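Local coordinates for protein retinoic acid receptor (Platynereis dumerilii, PDB 6EU9) that binds all-trans retinoic acid through its ligand-binding domain and probably acts as a ligand-dependent transcription factor of the nuclear receptor family, at residues V68-F71 with T72-S75; A85-L88 with E89-L93; Q172-E175 with P176-T180. All coordinates share one frame; numbering follows the deposited sequence.

Overall arrangement
The three contacts are local, each between residues a few places apart in one continuous stretch. Contact 1 lies in the loop from helix 47-66 into helix 76-97, and contact 2 is buried farther along helix 76-97, its centre about 4 Å from the centre of the chain. Contact 3 is on helix 167-188 at the surface. Contacts 1 and 3, centres 13 Å apart, touch: the K173 chain runs along the loop, its CD 3.4 Å from L74 CD2. Contact 2 stands apart, its nearest atoms about 8 Å from contact 1 and about 9 Å from contact 3. As in other nuclear receptors, helices 47-66 and 76-97 probably help enclose the retinoic acid pocket.

Contact 1 of 3, residues V68-F71 with T72-S75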
loop_
_atom_site.group_PDB
_atom_site.type_symbol
_atom_site.label_atom_id
_atom_site.label_comp_id
_atom_site.label_asym_id
_atom_site.label_seq_id
_atom_site.Cartn_x
_atom_site.Cartn_y
_atom_site.Cartn_z
ATOM N N VAL A 68 10.431 8.150 0.156
ATOM C CA VAL A 68 10.240 9.442 -0.499
ATOM C C VAL A 68 9.254 10.258 0.302
ATOM O O VAL A 68 8.374 9.650 0.944
ATOM C CB VAL A 68 9.903 9.322 -1.984
ATOM C CG1 VAL A 68 10.406 10.521 -2.747
ATOM C CG2 VAL A 68 10.590 8.149 -2.649
ATOM N N PRO A 69 9.438 11.616 0.329
ATOM C CA PRO A 69 8.477 12.521 0.946
ATOM C C PRO A 69 7.076 12.231 0.499
ATOM O O PRO A 69 6.863 11.799 -0.660
ATOM C CB PRO A 69 8.915 13.906 0.440
ATOM C CG PRO A 69 10.361 13.763 0.145
ATOM C CD PRO A 69 10.715 12.313 0.019
ATOM N N VAL A 70 6.132 12.430 1.409
ATOM C CA VAL A 70 4.706 12.533 1.099
ATOM C C VAL A 70 4.043 11.225 0.718
ATOM O O VAL A 70 2.911 10.973 1.139
ATOM C CB VAL A 70 4.304 13.647 0.070
ATOM C CG1 VAL A 70 4.089 14.965 0.775
ATOM C CG2 VAL A 70 5.259 13.826 -1.093
ATOM N N PHE A 71 4.727 10.399 -0.063
ATOM C CA PHE A 71 4.122 9.165 -0.534
ATOM C C PHE A 71 3.631 8.286 0.624
ATOM O O PHE A 71 2.601 7.730 0.592
ATOM C CB PHE A 71 5.066 8.379 -1.525
ATOM C CG PHE A 71 4.537 7.020 -1.915
ATOM C CD1 PHE A 71 3.494 6.894 -2.846
ATOM C CD2 PHE A 71 5.023 5.850 -1.315
ATOM C CE1 PHE A 71 2.940 5.634 -3.119
ATOM C CE2 PHE A 71 4.486 4.598 -1.617
ATOM C CZ PHE A 71 3.462 4.482 -2.529
ATOM N N THR A 72 4.489 8.193 1.605
ATOM C CA THR A 72 4.255 7.570 2.898
ATOM C C THR A 72 3.074 8.131 3.671
ATOM O O THR A 72 2.452 7.404 4.422
ATOM C CB THR A 72 5.562 7.647 3.721
ATOM O OG1 THR A 72 6.292 8.894 3.453
ATOM C CG2 THR A 72 6.432 6.433 3.296
ATOM N N GLN A 73 2.760 9.378 3.468
ATOM C CA GLN A 73 1.596 10.016 4.127
ATOM C C GLN A 73 0.271 9.390 3.783
ATOM O O GLN A 73 -0.611 9.450 4.599
ATOM C CB GLN A 73 1.430 11.485 3.799
ATOM C CG GLN A 73 2.703 12.277 3.810
ATOM C CD GLN A 73 2.569 13.531 4.569
ATOM O OE1 GLN A 73 1.476 13.962 4.981
ATOM N NE2 GLN A 73 3.699 14.134 4.811
ATOM N N LEU A 74 0.119 8.791 2.603
ATOM C CA LEU A 74 -1.230 8.452 2.108
ATOM C C LEU A 74 -1.560 7.085 2.598
ATOM O O LEU A 74 -0.661 6.396 3.098
ATOM C CB LEU A 74 -1.247 8.446 0.583
ATOM C CG LEU A 74 -0.422 9.496 -0.115
ATOM C CD1 LEU A 74 0.405 8.722 -1.124
ATOM C CD2 LEU A 74 -1.294 10.587 -0.651
ATOM N N SER A 75 -2.796 6.626 2.353
ATOM C CA SER A 75 -3.263 5.309 2.759
ATOM C C SER A 75 -2.291 4.261 2.278
ATOM O O SER A 75 -1.612 4.417 1.239
ATOM C CB SER A 75 -4.596 4.940 2.125
ATOM O OG SER A 75 -5.256 6.039 1.658
HETATM O O HOH W 1 7.476 11.056 3.681
#
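F71 and L74 turn their side chains inward on the same side of a short 3-10 turn, and the two cross at about a right angle. The contact is made at one ring carbon, F71 CD1, which the methyl L74 CD1 approaches obliquely at 4.0 Å. With chi1 at 174°, F71 CG stands opposite its own backbone N, which carries the ring down from the turn to L156 of helix 145-156 and to Q79 and L83 of helix 76-97. L74 reaches on toward V170 and K173 of helix 167-188.

On the outer side V70 and Q73 also meet, their side chains at a slant. Q73 CG sits beside its backbone N and anti to the carbonyl carbon (chi1 -43°), and from there the chain bends at chi2 to bring NE2 within 4.1 Å of V70 CG1. The methylene Q73 CG itself lies alongside V70, 3.4 Å from V70 CA.

The backbone bends sharply at V70, whose positive phi (73°) goes with the gamma turn closed by F71 N to P69 O. The 3-10 turn follows: Q73 N bonds to V70 O at 2.8 Å, approaching from above the carbonyl plane, and a weak bond joins L74 N to F71 O. A water bridges the start of the turn, donating to V68 O at 3.2 Å, weakly accepting from V70 N and bonding T72 OG1.

F71 and L74 are the aromatic and leucine of the F-x-x-L-x-x-x-D-Q signature of nuclear receptor ligand-binding domains, here in the loop that leads into helix 76-97, where Q79 NE2 of that helix bonds to L74 O.

Contact 2 of 3, residues A85-L88 with E89-L93; sequences AACL and EIIIL
L88 O accepts the backbone N-H of I92 at 2.9 Å, a straight bond (161°) whose donor is tilted only modestly from the carbonyl plane. I90 N to A86 O and I91 N to C87 O add two further i to i-4 bonds.

Each isoleucine lays its longer branch back over the preceding turn. In I90, chi1 of -64° sets CG1 beside the backbone N, and CD1 comes to 4.0 Å from A86 CB. In the same way I91 CD1 meets C87 SG at 4.1 Å. The ends of L88 and I92 are farther apart, with CD2 and CD1 4.4 Å from each other. I58 and V61 of helix 47-66 cover I91.

E89 bends at chi2 and brings OE1 near A86 CB. Its carboxylate is shared between two salt bridges, OE1 with R161 and OE2 with R207 of helix 195-222. A glutamine in place of E89 would probably leave both arginines without their counter-charge in a buried setting.

Beside these apolar contacts sits one buried carboxylate, balanced by two arginines, which probably lowers its tendency to take up a proton and links helix 76-97 to R161 and to helix 195-222.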
loop_
_atom_site.group_PDB
_atom_site.type_symbol
_atom_site.label_atom_id
_atom_site.label_comp_id
_atom_site.label_asym_id
_atom_site.label_seq_id
_atom_site.Cartn_x
_atom_site.Cartn_y
_atom_site.Cartn_z
ATOM N N ALA A 85 0.209 0.861 -10.448
ATOM C CA ALA A 85 -0.094 1.666 -11.619
ATOM C C ALA A 85 1.149 2.272 -12.262
ATOM O O ALA A 85 1.205 2.324 -13.458
ATOM C CB ALA A 85 -1.062 2.750 -11.207
ATOM N N ALA A 86 2.157 2.607 -11.458
ATOM C CA ALA A 86 3.254 3.481 -11.921
ATOM C C ALA A 86 4.527 2.713 -12.149
ATOM O O ALA A 86 5.510 3.243 -12.640
ATOM C CB ALA A 86 3.529 4.577 -10.899
ATOM N N CYS A 87 4.537 1.453 -11.778
ATOM C CA CYS A 87 5.735 0.674 -11.691
ATOM C C CYS A 87 6.433 0.557 -13.057
ATOM O O CYS A 87 7.660 0.669 -13.109
ATOM C CB CYS A 87 5.312 -0.701 -11.224
ATOM S SG CYS A 87 6.693 -1.768 -10.962
ATOM N N LEU A 88 5.676 0.286 -14.123
ATOM C CA LEU A 88 6.250 0.113 -15.395
ATOM C C LEU A 88 6.745 1.393 -16.021
ATOM O O LEU A 88 7.833 1.466 -16.631
ATOM C CB LEU A 88 5.247 -0.512 -16.365
ATOM C CG LEU A 88 5.352 -1.914 -16.764
ATOM C CD1 LEU A 88 4.510 -1.984 -18.020
ATOM C CD2 LEU A 88 6.767 -2.234 -17.151
ATOM N N GLU A 89 5.983 2.471 -15.822
ATOM C CA GLU A 89 6.424 3.796 -16.234
ATOM C C GLU A 89 7.732 4.149 -15.587
ATOM O O GLU A 89 8.609 4.571 -16.297
ATOM C CB GLU A 89 5.368 4.803 -15.843
ATOM C CG GLU A 89 4.076 4.840 -16.617
ATOM C CD GLU A 89 2.897 5.285 -15.758
ATOM O OE1 GLU A 89 3.135 6.077 -14.793
ATOM O OE2 GLU A 89 1.743 4.828 -15.973
ATOM N N ILE A 90 7.909 3.940 -14.275
ATOM C CA ILE A 90 9.145 4.361 -13.609
ATOM C C ILE A 90 10.335 3.528 -14.127
ATOM O O ILE A 90 11.424 4.033 -14.337
ATOM C CB ILE A 90 9.012 4.329 -12.072
ATOM C CG1 ILE A 90 7.968 5.353 -11.656
ATOM C CG2 ILE A 90 10.288 4.670 -11.344
ATOM C CD1 ILE A 90 7.410 5.279 -10.245
ATOM N N ILE A 91 10.137 2.237 -14.308
ATOM C CA ILE A 91 11.185 1.333 -14.801
ATOM C C ILE A 91 11.599 1.698 -16.209
ATOM O O ILE A 91 12.773 1.653 -16.529
ATOM C CB ILE A 91 10.650 -0.137 -14.764
ATOM C CG1 ILE A 91 10.870 -0.710 -13.382
ATOM C CG2 ILE A 91 11.161 -1.064 -15.874
ATOM C CD1 ILE A 91 10.149 -2.005 -13.178
ATOM N N ILE A 92 10.636 2.055 -17.056
ATOM C CA ILE A 92 11.000 2.473 -18.365
ATOM C C ILE A 92 11.797 3.759 -18.288
ATOM O O ILE A 92 12.790 3.966 -18.984
ATOM C CB ILE A 92 9.762 2.554 -19.254
ATOM C CG1 ILE A 92 9.209 1.125 -19.400
ATOM C CG2 ILE A 92 10.077 3.206 -20.607
ATOM C CD1 ILE A 92 7.809 1.004 -19.953
ATOM N N LEU A 93 11.363 4.675 -17.462
ATOM C CA LEU A 93 12.047 5.964 -17.306
ATOM C C LEU A 93 13.451 5.754 -16.799
ATOM O O LEU A 93 14.366 6.393 -17.195
ATOM C CB LEU A 93 11.211 6.868 -16.395
ATOM C CG LEU A 93 11.528 8.356 -16.549
ATOM C CD1 LEU A 93 11.281 8.915 -17.941
ATOM C CD2 LEU A 93 10.606 9.052 -15.587
#

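Contact 3 of 3, residues Q172-E175 with P176-T180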
loop_
_atom_site.group_PDB
_atom_site.type_symbol
_atom_site.label_atom_id
_atom_site.label_comp_id
_atom_site.label_asym_id
_atom_site.label_seq_id
_atom_site.Cartn_x
_atom_site.Cartn_y
_atom_site.Cartn_z
ATOM N N GLN A 172 -3.175 16.797 -4.601
ATOM C CA GLN A 172 -2.677 17.959 -3.825
ATOM C C GLN A 172 -1.259 17.697 -3.487
ATOM O O GLN A 172 -0.412 18.594 -3.596
ATOM C CB GLN A 172 -3.506 18.108 -2.549
ATOM C CG GLN A 172 -4.913 18.599 -2.884
ATOM C CD GLN A 172 -5.818 18.810 -1.690
ATOM O OE1 GLN A 172 -5.388 18.785 -0.504
ATOM N NE2 GLN A 172 -7.091 19.069 -1.988
ATOM N N LYS A 173 -0.970 16.484 -3.063
ATOM C CA LYS A 173 0.421 16.081 -2.862
ATOM C C LYS A 173 1.313 16.163 -4.078
ATOM O O LYS A 173 2.464 16.423 -3.978
ATOM C CB LYS A 173 0.493 14.777 -2.120
ATOM C CG LYS A 173 0.069 15.010 -0.689
ATOM C CD LYS A 173 -0.111 13.728 0.120
ATOM C CE LYS A 173 -0.371 13.998 1.618
ATOM N NZ LYS A 173 -0.601 15.442 1.951
ATOM N N GLN A 174 0.768 16.023 -5.247
ATOM C CA GLN A 174 1.497 16.127 -6.533
ATOM C C GLN A 174 1.900 17.554 -6.820
ATOM O O GLN A 174 3.033 17.795 -7.233
ATOM C CB GLN A 174 0.618 15.620 -7.652
ATOM C CG GLN A 174 1.319 14.692 -8.566
ATOM C CD GLN A 174 0.723 14.662 -10.008
ATOM O OE1 GLN A 174 -0.231 15.389 -10.342
ATOM N NE2 GLN A 174 1.317 13.827 -10.865
ATOM N N GLU A 175 1.011 18.486 -6.585
ATOM C CA GLU A 175 1.202 19.899 -7.097
ATOM C C GLU A 175 2.518 20.608 -6.706
ATOM O O GLU A 175 3.111 21.259 -7.537
ATOM C CB GLU A 175 0.014 20.804 -6.739
ATOM C CG GLU A 175 -1.297 20.196 -7.136
ATOM C CD GLU A 175 -2.421 21.186 -6.987
ATOM O OE1 GLU A 175 -2.562 21.632 -5.821
ATOM O OE2 GLU A 175 -3.106 21.527 -7.999
ATOM N N PRO A 176 2.958 20.521 -5.430
ATOM C CA PRO A 176 4.254 21.159 -5.151
ATOM C C PRO A 176 5.407 20.560 -5.962
ATOM O O PRO A 176 6.279 21.304 -6.329
ATOM C CB PRO A 176 4.478 20.905 -3.613
ATOM C CG PRO A 176 3.530 19.787 -3.291
ATOM C CD PRO A 176 2.350 19.982 -4.172
ATOM N N ILE A 177 5.412 19.261 -6.208
ATOM C CA ILE A 177 6.490 18.611 -6.984
ATOM C C ILE A 177 6.503 19.090 -8.425
ATOM O O ILE A 177 7.540 19.263 -9.024
ATOM C CB ILE A 177 6.382 17.080 -6.992
ATOM C CG1 ILE A 177 6.029 16.588 -5.575
ATOM C CG2 ILE A 177 7.660 16.461 -7.568
ATOM C CD1 ILE A 177 5.355 15.208 -5.509
ATOM N N LEU A 178 5.330 19.319 -8.968
ATOM C CA LEU A 178 5.183 19.910 -10.250
ATOM C C LEU A 178 5.725 21.321 -10.299
ATOM O O LEU A 178 6.471 21.680 -11.216
ATOM C CB LEU A 178 3.720 19.913 -10.635
ATOM C CG LEU A 178 3.211 18.502 -10.933
ATOM C CD1 LEU A 178 1.690 18.420 -10.808
ATOM C CD2 LEU A 178 3.813 18.096 -12.312
ATOM N N GLU A 179 5.392 22.130 -9.293
ATOM C CA GLU A 179 5.882 23.488 -9.258
ATOM C C GLU A 179 7.408 23.492 -9.111
ATOM O O GLU A 179 8.107 24.247 -9.757
ATOM C CB GLU A 179 5.163 24.249 -8.166
ATOM C CG GLU A 179 5.214 25.740 -8.370
ATOM C CD GLU A 179 4.550 26.266 -9.638
ATOM O OE1 GLU A 179 3.897 25.475 -10.397
ATOM O OE2 GLU A 179 4.682 27.499 -9.867
ATOM N N THR A 180 7.884 22.583 -8.281
ATOM C CA THR A 180 9.309 22.428 -8.017
ATOM C C THR A 180 10.037 21.995 -9.251
ATOM O O THR A 180 11.134 22.515 -9.512
ATOM C CB THR A 180 9.560 21.378 -6.953
ATOM O OG1 THR A 180 8.731 21.737 -5.853
ATOM C CG2 THR A 180 10.932 21.406 -6.543
#
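The amide of Q174 has L178 lying over one of its faces: the methyl L178 CD1 is 3.6 Å from Q174 OE1 and 4.0 Å from Q174 CD, and the two side chains pass at a slant. At the amide's nitrogen end, NE2 bonds to I154 O of helix 145-156. The peptide carbonyl of P176 is gripped from both faces of its plane. T180 N comes from one at 2.8 Å, and T180 OG1 donates from the opposite one. The CG and CD end of the proline ring is turned back to the preceding turn, with CD 3.1 Å from Q172 O and CG 3.6 Å from K173 O, while M11 of helix 6-22 packs on the ring.

I177 stays close to the helix. Its CG1 lies beside its own backbone N (chi1 -43°), which brings CD1 to 3.5 Å from K173 O, and the side chain goes on to L153 and I154.

A proline nitrogen has no hydrogen to give, so the helix kinks here. Q174 O draws a weak bond from I177 N and a sounder one from L178 N at 3.3 Å, the latter in the carbonyl plane and well aligned (160°). Regular bonding resumes with that bond and continues with E179 N to E175 O. E179 turns to K182, with which it forms a salt bridge.

Chemically, the proline removes one N-H, and I177 N makes only a weak bond to Q174 O instead of the regular one to the turn before, while the T180 hydroxyl adds a second bond to P176 O just beyond, on the flank covered by helix 6-22.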